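Local structure of cytosolic malate dehydrogenase (Trichomonas vaginalis, 4UUO) at residues F43-L48 / I66-K71; A113-A118 / P143-K148; T188-T193 / E313-E318. The protein probably catalyses the NAD-dependent interconversion of L-malate and oxaloacetate. All coordinates share one frame; numbering follows the deposited sequence.

How the contacts relate
The three contacts follow one another along the chain, each closing before the next opens. Contacts 1 and 2 belong to the NAD-binding domain, with centres about 23 Å and nearest atoms about 8 Å apart. Contact 1 packs a helix on 63-69, an outer strand of the six-stranded parallel sheet; contact 2 fastens the loop before the other outer strand, 150-152, to the end of helix 96-117. Contact 3 belongs to the C-terminal domain, where helix 306-329 meets the small antiparallel sheet containing 190-192. Its centre is about 37 Å from contact 1, across the centre of the chain, and about 28 Å from contact 2. The set thus samples cofactor-domain packing and the surroundings of the predicted catalytic histidine.

Contact 1: residues F43-L48 / I66-K71; sequences FGMKAL and IVWTDK
M45 and L48, one turn apart at the start of helix 45-58, pack against W68 near the end of strand 63-69. The unit is a right-handed beta-alpha-beta crossover of the Rossmann fold, with strand 34-39 leading into the helix and 63-69 following it; the contact therefore brings the beginning of the helix onto the end of the strand that it precedes in sequence.

M45 buries the most surface. Its CG stands anti to the carbonyl carbon (chi1 -70°), and further bends at chi2 and chi3 fold the thioether over toward the strand instead of letting it run out straight. The terminal methyl CE comes obliquely to the six-membered half of the indole, 3.6 Å from W68 CE3 and 3.7 Å from W68 CZ3. One atom back, the sulphur SD rests 3.7 Å from D70 CB, and the M45 and D70 side chains cross at about a right angle.

W68 receives both helix side chains at CE3, and its indole also touches E49 and V52 further along the helix. L48 slides past W68 in the opposite direction; its CG lies 4.0 Å from W68 CE3. L48 also touches L38 of the neighbouring strand and A11, a predicted NAD-binding residue, which is consistent with this apolar layer lying close to the cofactor site.

At the end of the strand, T69 OG1 accepts from the backbone N of K71 at 2.7 Å, forming an ST turn just before helix 72-76, with E74 as a further hydrogen-bond partner of the same hydroxyl. Within the apolar layer, the branch of L48 nearest the strand is CD2, 4.0 Å from both W68 CB and the backbone N of T69.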
loop_
_atom_site.group_PDB
_atom_site.type_symbol
_atom_site.label_atom_id
_atom_site.label_comp_id
_atom_site.label_asym_id
_atom_site.label_seq_id
_atom_site.Cartn_x
_atom_site.Cartn_y
_atom_site.Cartn_z
ATOM N N PHE A 43 9.744 -2.957 21.116
ATOM C CA PHE A 43 10.583 -2.055 20.331
ATOM C C PHE A 43 9.781 -1.383 19.217
ATOM O O PHE A 43 10.150 -0.309 18.742
ATOM C CB PHE A 43 11.773 -2.804 19.720
ATOM C CG PHE A 43 12.726 -3.383 20.732
ATOM C CD1 PHE A 43 13.687 -2.585 21.338
ATOM C CD2 PHE A 43 12.676 -4.734 21.058
ATOM C CE1 PHE A 43 14.573 -3.117 22.264
ATOM C CE2 PHE A 43 13.562 -5.274 21.979
ATOM C CZ PHE A 43 14.510 -4.462 22.586
ATOM N N GLY A 44 8.684 -2.020 18.805
ATOM C CA GLY A 44 7.891 -1.531 17.689
ATOM C C GLY A 44 6.614 -0.805 18.072
ATOM O O GLY A 44 5.927 -0.254 17.211
ATOM N N MET A 45 6.296 -0.788 19.362
ATOM C CA MET A 45 5.052 -0.179 19.826
ATOM C C MET A 45 4.953 1.312 19.522
ATOM O O MET A 45 3.856 1.835 19.318
ATOM C CB MET A 45 4.881 -0.413 21.327
ATOM C CG MET A 45 4.584 -1.859 21.675
ATOM S SD MET A 45 3.251 -2.546 20.668
ATOM C CE MET A 45 1.883 -1.524 21.177
ATOM N N LYS A 46 6.088 2.002 19.495
ATOM C CA LYS A 46 6.087 3.428 19.183
ATOM C C LYS A 46 5.773 3.648 17.704
ATOM O O LYS A 46 5.002 4.536 17.348
ATOM C CB LYS A 46 7.429 4.058 19.541
ATOM C CG LYS A 46 7.465 5.572 19.447
ATOM C CD LYS A 46 8.900 6.062 19.529
ATOM C CE LYS A 46 8.990 7.572 19.574
ATOM N NZ LYS A 46 8.390 8.114 20.815
ATOM N N ALA A 47 6.373 2.822 16.852
ATOM C CA ALA A 47 6.132 2.871 15.416
ATOM C C ALA A 47 4.724 2.399 15.088
ATOM O O ALA A 47 4.064 2.962 14.215
ATOM C CB ALA A 47 7.156 2.023 14.674
ATOM N N LEU A 48 4.276 1.356 15.782
ATOM C CA LEU A 48 2.933 0.826 15.571
ATOM C C LEU A 48 1.907 1.916 15.856
ATOM O O LEU A 48 0.972 2.114 15.082
ATOM C CB LEU A 48 2.678 -0.398 16.453
ATOM C CG LEU A 48 1.297 -1.050 16.302
ATOM C CD1 LEU A 48 1.055 -1.453 14.860
ATOM C CD2 LEU A 48 1.141 -2.255 17.228
ATOM N N ILE A 66 -10.004 -0.837 15.903
ATOM C CA ILE A 66 -8.572 -1.124 15.906
ATOM C C ILE A 66 -8.055 -1.581 17.270
ATOM O O ILE A 66 -8.141 -0.854 18.263
ATOM C CB ILE A 66 -7.752 0.107 15.467
ATOM C CG1 ILE A 66 -8.027 0.437 13.997
ATOM C CG2 ILE A 66 -6.259 -0.129 15.709
ATOM C CD1 ILE A 66 -7.417 1.742 13.534
ATOM N N VAL A 67 -7.519 -2.796 17.300
ATOM C CA VAL A 67 -6.811 -3.306 18.467
ATOM C C VAL A 67 -5.320 -3.327 18.160
ATOM O O VAL A 67 -4.880 -4.089 17.301
ATOM C CB VAL A 67 -7.281 -4.731 18.851
ATOM C CG1 VAL A 67 -6.532 -5.240 20.080
ATOM C CG2 VAL A 67 -8.779 -4.755 19.073
ATOM N N TRP A 68 -4.542 -2.488 18.833
ATOM C CA TRP A 68 -3.098 -2.504 18.614
ATOM C C TRP A 68 -2.370 -2.666 19.936
ATOM O O TRP A 68 -2.628 -1.945 20.903
ATOM C CB TRP A 68 -2.629 -1.243 17.883
ATOM C CG TRP A 68 -2.834 0.036 18.635
ATOM C CD1 TRP A 68 -4.008 0.707 18.804
ATOM C CD2 TRP A 68 -1.827 0.811 19.302
ATOM N NE1 TRP A 68 -3.799 1.849 19.542
ATOM C CE2 TRP A 68 -2.472 1.938 19.859
ATOM C CE3 TRP A 68 -0.448 0.660 19.485
ATOM C CZ2 TRP A 68 -1.780 2.908 20.588
ATOM C CZ3 TRP A 68 0.236 1.625 20.208
ATOM C CH2 TRP A 68 -0.433 2.736 20.752
ATOM N N THR A 69 -1.456 -3.625 19.975
ATOM C CA THR A 69 -0.927 -4.071 21.250
ATOM C C THR A 69 0.356 -4.878 21.127
ATOM O O THR A 69 0.759 -5.280 20.028
ATOM C CB THR A 69 -1.975 -4.927 21.992
ATOM O OG1 THR A 69 -1.406 -5.462 23.191
ATOM C CG2 THR A 69 -2.442 -6.070 21.110
ATOM N N ASP A 70 0.995 -5.099 22.272
ATOM C CA ASP A 70 2.123 -6.018 22.362
ATOM C C ASP A 70 1.723 -7.276 23.139
ATOM O O ASP A 70 2.431 -8.282 23.101
ATOM C CB ASP A 70 3.330 -5.343 23.016
ATOM C CG ASP A 70 2.958 -4.524 24.234
ATOM O OD1 ASP A 70 1.773 -4.527 24.628
ATOM O OD2 ASP A 70 3.861 -3.876 24.802
ATOM N N LYS A 71 0.588 -7.202 23.836
ATOM C CA LYS A 71 0.011 -8.344 24.547
ATOM C C LYS A 71 -0.673 -9.301 23.577
ATOM O O LYS A 71 -1.556 -8.893 22.821
ATOM C CB LYS A 71 -0.997 -7.875 25.601
ATOM C CG LYS A 71 -0.390 -7.438 26.929
ATOM C CD LYS A 71 0.134 -6.014 26.880
ATOM C CE LYS A 71 0.644 -5.560 28.242
ATOM N NZ LYS A 71 1.174 -4.167 28.202
#

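Contact 2: residues A113-A118 / P143-K148; sequences ALNDYA and PKLQNK
The carboxamide of N115 is the flat group on which P143 and K144 converge. P143 CD lies over one face, 3.5 Å from N115 CG and equally near ND2, and the two side chains cross at about a right angle. At the oxygen end, the backbone N of K144 donates to N115 OD1 at 2.8 Å. The C=O...N angle of 138° and a tilt of 17° from the carbonyl plane place this donor slightly off the plane, on the side that P143 covers; K144 CB, beside the same oxygen, stands on the other side. N115 CG is anti to the backbone N (chi1 -171°), which sets CG off toward the loop. ND2 has a weak bond back to D116 OD1, at 3.4 Å.

Deeper in, L145 CD1 approaches L114 CB at 4.2 Å, an apolar meeting beneath the polar one. Both leucines also touch W150. The contact thus pins the loop 143-148, between helix 131-139 and the outer strand 150-152, to the C-terminal end of helix 96-117, whose other flank packs on helix 72-76 through A113 and Y117.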
loop_
_atom_site.group_PDB
_atom_site.type_symbol
_atom_site.label_atom_id
_atom_site.label_comp_id
_atom_site.label_asym_id
_atom_site.label_seq_id
_atom_site.Cartn_x
_atom_site.Cartn_y
_atom_site.Cartn_z
ATOM N N ALA A 113 -1.503 -19.043 21.504
ATOM C CA ALA A 113 -2.307 -17.825 21.596
ATOM C C ALA A 113 -3.558 -17.952 20.727
ATOM O O ALA A 113 -4.674 -17.674 21.175
ATOM C CB ALA A 113 -1.487 -16.609 21.181
ATOM N N LEU A 114 -3.354 -18.381 19.483
ATOM C CA LEU A 114 -4.450 -18.682 18.575
ATOM C C LEU A 114 -5.396 -19.696 19.201
ATOM O O LEU A 114 -6.604 -19.489 19.250
ATOM C CB LEU A 114 -3.914 -19.220 17.249
ATOM C CG LEU A 114 -3.204 -18.231 16.326
ATOM C CD1 LEU A 114 -2.275 -18.966 15.365
ATOM C CD2 LEU A 114 -4.217 -17.379 15.563
ATOM N N ASN A 115 -4.823 -20.787 19.696
ATOM C CA ASN A 115 -5.591 -21.890 20.270
ATOM C C ASN A 115 -6.528 -21.467 21.396
ATOM O O ASN A 115 -7.706 -21.824 21.403
ATOM C CB ASN A 115 -4.642 -22.972 20.786
ATOM C CG ASN A 115 -5.365 -24.237 21.184
ATOM O OD1 ASN A 115 -5.825 -24.990 20.330
ATOM N ND2 ASN A 115 -5.456 -24.485 22.483
ATOM N N ASP A 116 -5.995 -20.703 22.341
ATOM C CA ASP A 116 -6.765 -20.277 23.503
ATOM C C ASP A 116 -7.701 -19.113 23.182
ATOM O O ASP A 116 -8.881 -19.137 23.534
ATOM C CB ASP A 116 -5.825 -19.883 24.648
ATOM C CG ASP A 116 -4.866 -21.000 25.036
ATOM O OD1 ASP A 116 -5.268 -22.181 25.001
ATOM O OD2 ASP A 116 -3.704 -20.696 25.380
ATOM N N TYR A 117 -7.175 -18.103 22.500
ATOM C CA TYR A 117 -7.878 -16.833 22.371
ATOM C C TYR A 117 -8.639 -16.660 21.056
ATOM O O TYR A 117 -9.739 -16.113 21.047
ATOM C CB TYR A 117 -6.885 -15.684 22.556
ATOM C CG TYR A 117 -6.144 -15.758 23.872
ATOM C CD1 TYR A 117 -6.834 -15.731 25.078
ATOM C CD2 TYR A 117 -4.759 -15.882 23.913
ATOM C CE1 TYR A 117 -6.169 -15.810 26.289
ATOM C CE2 TYR A 117 -4.084 -15.961 25.123
ATOM C CZ TYR A 117 -4.796 -15.924 26.308
ATOM O OH TYR A 117 -4.138 -16.000 27.516
ATOM N N ALA A 118 -8.061 -17.117 19.949
ATOM C CA ALA A 118 -8.698 -16.933 18.647
ATOM C C ALA A 118 -9.920 -17.828 18.501
ATOM O O ALA A 118 -10.121 -18.761 19.284
ATOM C CB ALA A 118 -7.708 -17.202 17.512
ATOM N N PRO A 143 -3.662 -27.544 20.318
ATOM C CA PRO A 143 -4.321 -28.860 20.372
ATOM C C PRO A 143 -5.802 -28.844 19.974
ATOM O O PRO A 143 -6.332 -29.884 19.574
ATOM C CB PRO A 143 -4.177 -29.274 21.851
ATOM C CG PRO A 143 -3.168 -28.341 22.446
ATOM C CD PRO A 143 -3.286 -27.067 21.659
ATOM N N LYS A 144 -6.456 -27.692 20.097
ATOM C CA LYS A 144 -7.881 -27.576 19.802
ATOM C C LYS A 144 -8.113 -27.393 18.305
ATOM O O LYS A 144 -9.138 -27.817 17.768
ATOM C CB LYS A 144 -8.489 -26.409 20.590
ATOM C CG LYS A 144 -9.973 -26.172 20.367
ATOM C CD LYS A 144 -10.454 -24.930 21.112
ATOM C CE LYS A 144 -11.962 -24.748 20.962
ATOM N NZ LYS A 144 -12.451 -23.493 21.604
ATOM N N LEU A 145 -7.144 -26.776 17.633
ATOM C CA LEU A 145 -7.269 -26.444 16.217
ATOM C C LEU A 145 -6.968 -27.627 15.299
ATOM O O LEU A 145 -6.004 -28.356 15.516
ATOM C CB LEU A 145 -6.341 -25.279 15.874
ATOM C CG LEU A 145 -6.675 -23.939 16.530
ATOM C CD1 LEU A 145 -5.709 -22.869 16.070
ATOM C CD2 LEU A 145 -8.100 -23.535 16.213
ATOM N N GLN A 146 -7.796 -27.811 14.275
ATOM C CA GLN A 146 -7.515 -28.796 13.235
ATOM C C GLN A 146 -6.457 -28.237 12.302
ATOM O O GLN A 146 -5.857 -27.203 12.596
ATOM C CB GLN A 146 -8.774 -29.163 12.445
ATOM C CG GLN A 146 -9.730 -30.097 13.173
ATOM C CD GLN A 146 -10.646 -29.356 14.118
ATOM O OE1 GLN A 146 -10.645 -28.125 14.157
ATOM N NE2 GLN A 146 -11.438 -30.099 14.883
ATOM N N ASN A 147 -6.227 -28.900 11.172
ATOM C CA ASN A 147 -5.188 -28.427 10.264
ATOM C C ASN A 147 -5.747 -27.621 9.094
ATOM O O ASN A 147 -5.000 -27.150 8.235
ATOM C CB ASN A 147 -4.326 -29.597 9.764
ATOM C CG ASN A 147 -5.114 -30.650 9.032
ATOM O OD1 ASN A 147 -6.298 -30.484 8.755
ATOM N ND2 ASN A 147 -4.446 -31.753 8.703
ATOM N N LYS A 148 -7.063 -27.437 9.085
ATOM C CA LYS A 148 -7.709 -26.565 8.113
ATOM C C LYS A 148 -7.503 -25.104 8.493
ATOM O O LYS A 148 -7.756 -24.197 7.692
ATOM C CB LYS A 148 -9.201 -26.875 8.017
ATOM C CG LYS A 148 -9.945 -26.682 9.328
ATOM C CD LYS A 148 -11.444 -26.882 9.154
ATOM C CE LYS A 148 -12.183 -26.673 10.468
ATOM N NZ LYS A 148 -11.839 -25.365 11.100
#

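Contact 3: residues T188-T193 / E313-E318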
loop_
_atom_site.group_PDB
_atom_site.type_symbol
_atom_site.label_atom_id
_atom_site.label_comp_id
_atom_site.label_asym_id
_atom_site.label_seq_id
_atom_site.Cartn_x
_atom_site.Cartn_y
_atom_site.Cartn_z
ATOM N N THR A 188 13.857 -24.464 -1.951
ATOM C CA THR A 188 13.545 -25.646 -2.743
ATOM C C THR A 188 12.129 -25.627 -3.311
ATOM O O THR A 188 11.608 -26.677 -3.694
ATOM C CB THR A 188 13.709 -26.939 -1.915
ATOM O OG1 THR A 188 12.774 -26.937 -0.828
ATOM C CG2 THR A 188 15.131 -27.062 -1.369
ATOM N N GLN A 189 11.503 -24.452 -3.364
ATOM C CA GLN A 189 10.162 -24.357 -3.941
ATOM C C GLN A 189 10.197 -24.772 -5.410
ATOM O O GLN A 189 11.168 -24.496 -6.123
ATOM C CB GLN A 189 9.578 -22.943 -3.795
ATOM C CG GLN A 189 10.107 -21.893 -4.759
ATOM C CD GLN A 189 11.179 -21.032 -4.132
ATOM O OE1 GLN A 189 12.080 -21.539 -3.462
ATOM N NE2 GLN A 189 11.085 -19.720 -4.336
ATOM N N VAL A 190 9.146 -25.456 -5.851
ATOM C CA VAL A 190 9.110 -25.996 -7.202
ATOM C C VAL A 190 8.203 -25.166 -8.110
ATOM O O VAL A 190 6.979 -25.266 -8.021
ATOM C CB VAL A 190 8.630 -27.466 -7.206
ATOM C CG1 VAL A 190 8.755 -28.067 -8.598
ATOM C CG2 VAL A 190 9.412 -28.291 -6.187
ATOM N N PRO A 191 8.804 -24.329 -8.978
ATOM C CA PRO A 191 8.014 -23.597 -9.974
ATOM C C PRO A 191 7.523 -24.542 -11.060
ATOM O O PRO A 191 8.279 -24.866 -11.974
ATOM C CB PRO A 191 9.008 -22.568 -10.539
ATOM C CG PRO A 191 10.153 -22.542 -9.569
ATOM C CD PRO A 191 10.221 -23.932 -9.019
ATOM N N ASP A 192 6.274 -24.982 -10.952
ATOM C CA ASP A 192 5.728 -25.976 -11.870
ATOM C C ASP A 192 4.921 -25.316 -12.985
ATOM O O ASP A 192 3.866 -24.725 -12.745
ATOM C CB ASP A 192 4.866 -26.984 -11.100
ATOM C CG ASP A 192 4.386 -28.132 -11.965
ATOM O OD1 ASP A 192 4.845 -28.255 -13.119
ATOM O OD2 ASP A 192 3.550 -28.925 -11.480
ATOM N N THR A 193 5.430 -25.431 -14.209
ATOM C CA THR A 193 4.816 -24.794 -15.367
ATOM C C THR A 193 4.380 -25.802 -16.408
ATOM O O THR A 193 4.325 -25.483 -17.593
ATOM C CB THR A 193 5.782 -23.805 -16.043
ATOM O OG1 THR A 193 7.109 -24.349 -16.025
ATOM C CG2 THR A 193 5.777 -22.474 -15.319
ATOM N N GLU A 313 11.054 -34.400 -4.048
ATOM C CA GLU A 313 11.854 -35.136 -3.084
ATOM C C GLU A 313 12.840 -34.191 -2.435
ATOM O O GLU A 313 13.123 -34.299 -1.249
ATOM C CB GLU A 313 12.584 -36.295 -3.755
ATOM C CG GLU A 313 11.649 -37.348 -4.301
ATOM C CD GLU A 313 12.382 -38.475 -4.992
ATOM O OE1 GLU A 313 13.455 -38.214 -5.574
ATOM O OE2 GLU A 313 11.887 -39.621 -4.946
ATOM N N ALA A 314 13.349 -33.251 -3.221
ATOM C CA ALA A 314 14.310 -32.279 -2.723
ATOM C C ALA A 314 13.687 -31.329 -1.699
ATOM O O ALA A 314 14.338 -30.943 -0.723
ATOM C CB ALA A 314 14.905 -31.491 -3.879
ATOM N N THR A 315 12.429 -30.955 -1.917
ATOM C CA THR A 315 11.781 -29.975 -1.053
ATOM C C THR A 315 11.175 -30.637 0.189
ATOM O O THR A 315 11.211 -30.065 1.279
ATOM C CB THR A 315 10.699 -29.165 -1.822
ATOM O OG1 THR A 315 10.147 -28.161 -0.963
ATOM C CG2 THR A 315 9.583 -30.062 -2.344
ATOM N N GLU A 316 10.644 -31.846 0.033
ATOM C CA GLU A 316 10.128 -32.584 1.179
ATOM C C GLU A 316 11.259 -32.982 2.116
ATOM O O GLU A 316 11.107 -32.955 3.338
ATOM C CB GLU A 316 9.376 -33.827 0.731
ATOM C CG GLU A 316 8.819 -34.623 1.879
ATOM C CD GLU A 316 7.966 -35.769 1.407
ATOM O OE1 GLU A 316 8.118 -36.174 0.235
ATOM O OE2 GLU A 316 7.139 -36.258 2.202
ATOM N N LYS A 317 12.389 -33.356 1.524
ATOM C CA LYS A 317 13.596 -33.680 2.271
ATOM C C LYS A 317 14.023 -32.496 3.139
ATOM O O LYS A 317 14.497 -32.674 4.261
ATOM C CB LYS A 317 14.722 -34.073 1.311
ATOM C CG LYS A 317 15.967 -34.638 1.967
ATOM C CD LYS A 317 15.725 -36.015 2.541
ATOM C CE LYS A 317 17.009 -36.559 3.128
ATOM N NZ LYS A 317 17.611 -35.556 4.048
ATOM N N GLU A 318 13.841 -31.288 2.612
ATOM C CA GLU A 318 14.210 -30.077 3.336
ATOM C C GLU A 318 13.226 -29.782 4.458
ATOM O O GLU A 318 13.623 -29.375 5.549
ATOM C CB GLU A 318 14.287 -28.878 2.393
ATOM C CG GLU A 318 14.560 -27.566 3.121
ATOM C CD GLU A 318 14.672 -26.374 2.189
ATOM O OE1 GLU A 318 15.793 -26.105 1.714
ATOM O OE2 GLU A 318 13.645 -25.704 1.935
#
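T188 OG1 and T315 OG1 are hydrogen-bonded at 2.9 Å, joining the loop before strand 190-192 to helix 306-329; either hydroxyl could be the donor. E318, one turn further along the helix, adds a second approach: its OE2 lies 3.1 Å from T188 OG1, at best a weak bond, since the hydroxyl may give its proton to T315 instead. T188 and E318 point at each other tip to tip, the threonine methyl CG2 lying beside the carboxylate, while T188 and T315 cross obliquely.

The torsions explain how one hydroxyl comes to face two helix side chains. T188 OG1 sits between its backbone N and carbonyl carbon (chi1 63°), whereas T315 OG1 is anti to its own backbone N (chi1 -176°) and faces T188 OG1. The E318 carboxylate meets the end of T188. The apolar share is small: V190 CG2 and T315 CG2 are 4.2 Å apart.

The next shell is dominated by N184, which grips both helix groups. Its backbone N is hydrogen-bonded to T315 OG1, and its ND2 to E318 OE2, so the two polar ends turned toward T188 are also anchored to the segment just before the predicted proton acceptor H185. V190 in turn is paired through the backbone with W182 of the antiparallel strand 176-182, and its side chain rests on W307 and R311 of the helix.

The E318 side chain is about 6 Å from that of H185 and about 7 Å from that of R96, a predicted substrate-binding residue. This is consistent with a second-shell position beside the lactate/malate dehydrogenase active site, where the C-terminal helix of the catalytic domain backs the loop bearing the presumed catalytic histidine.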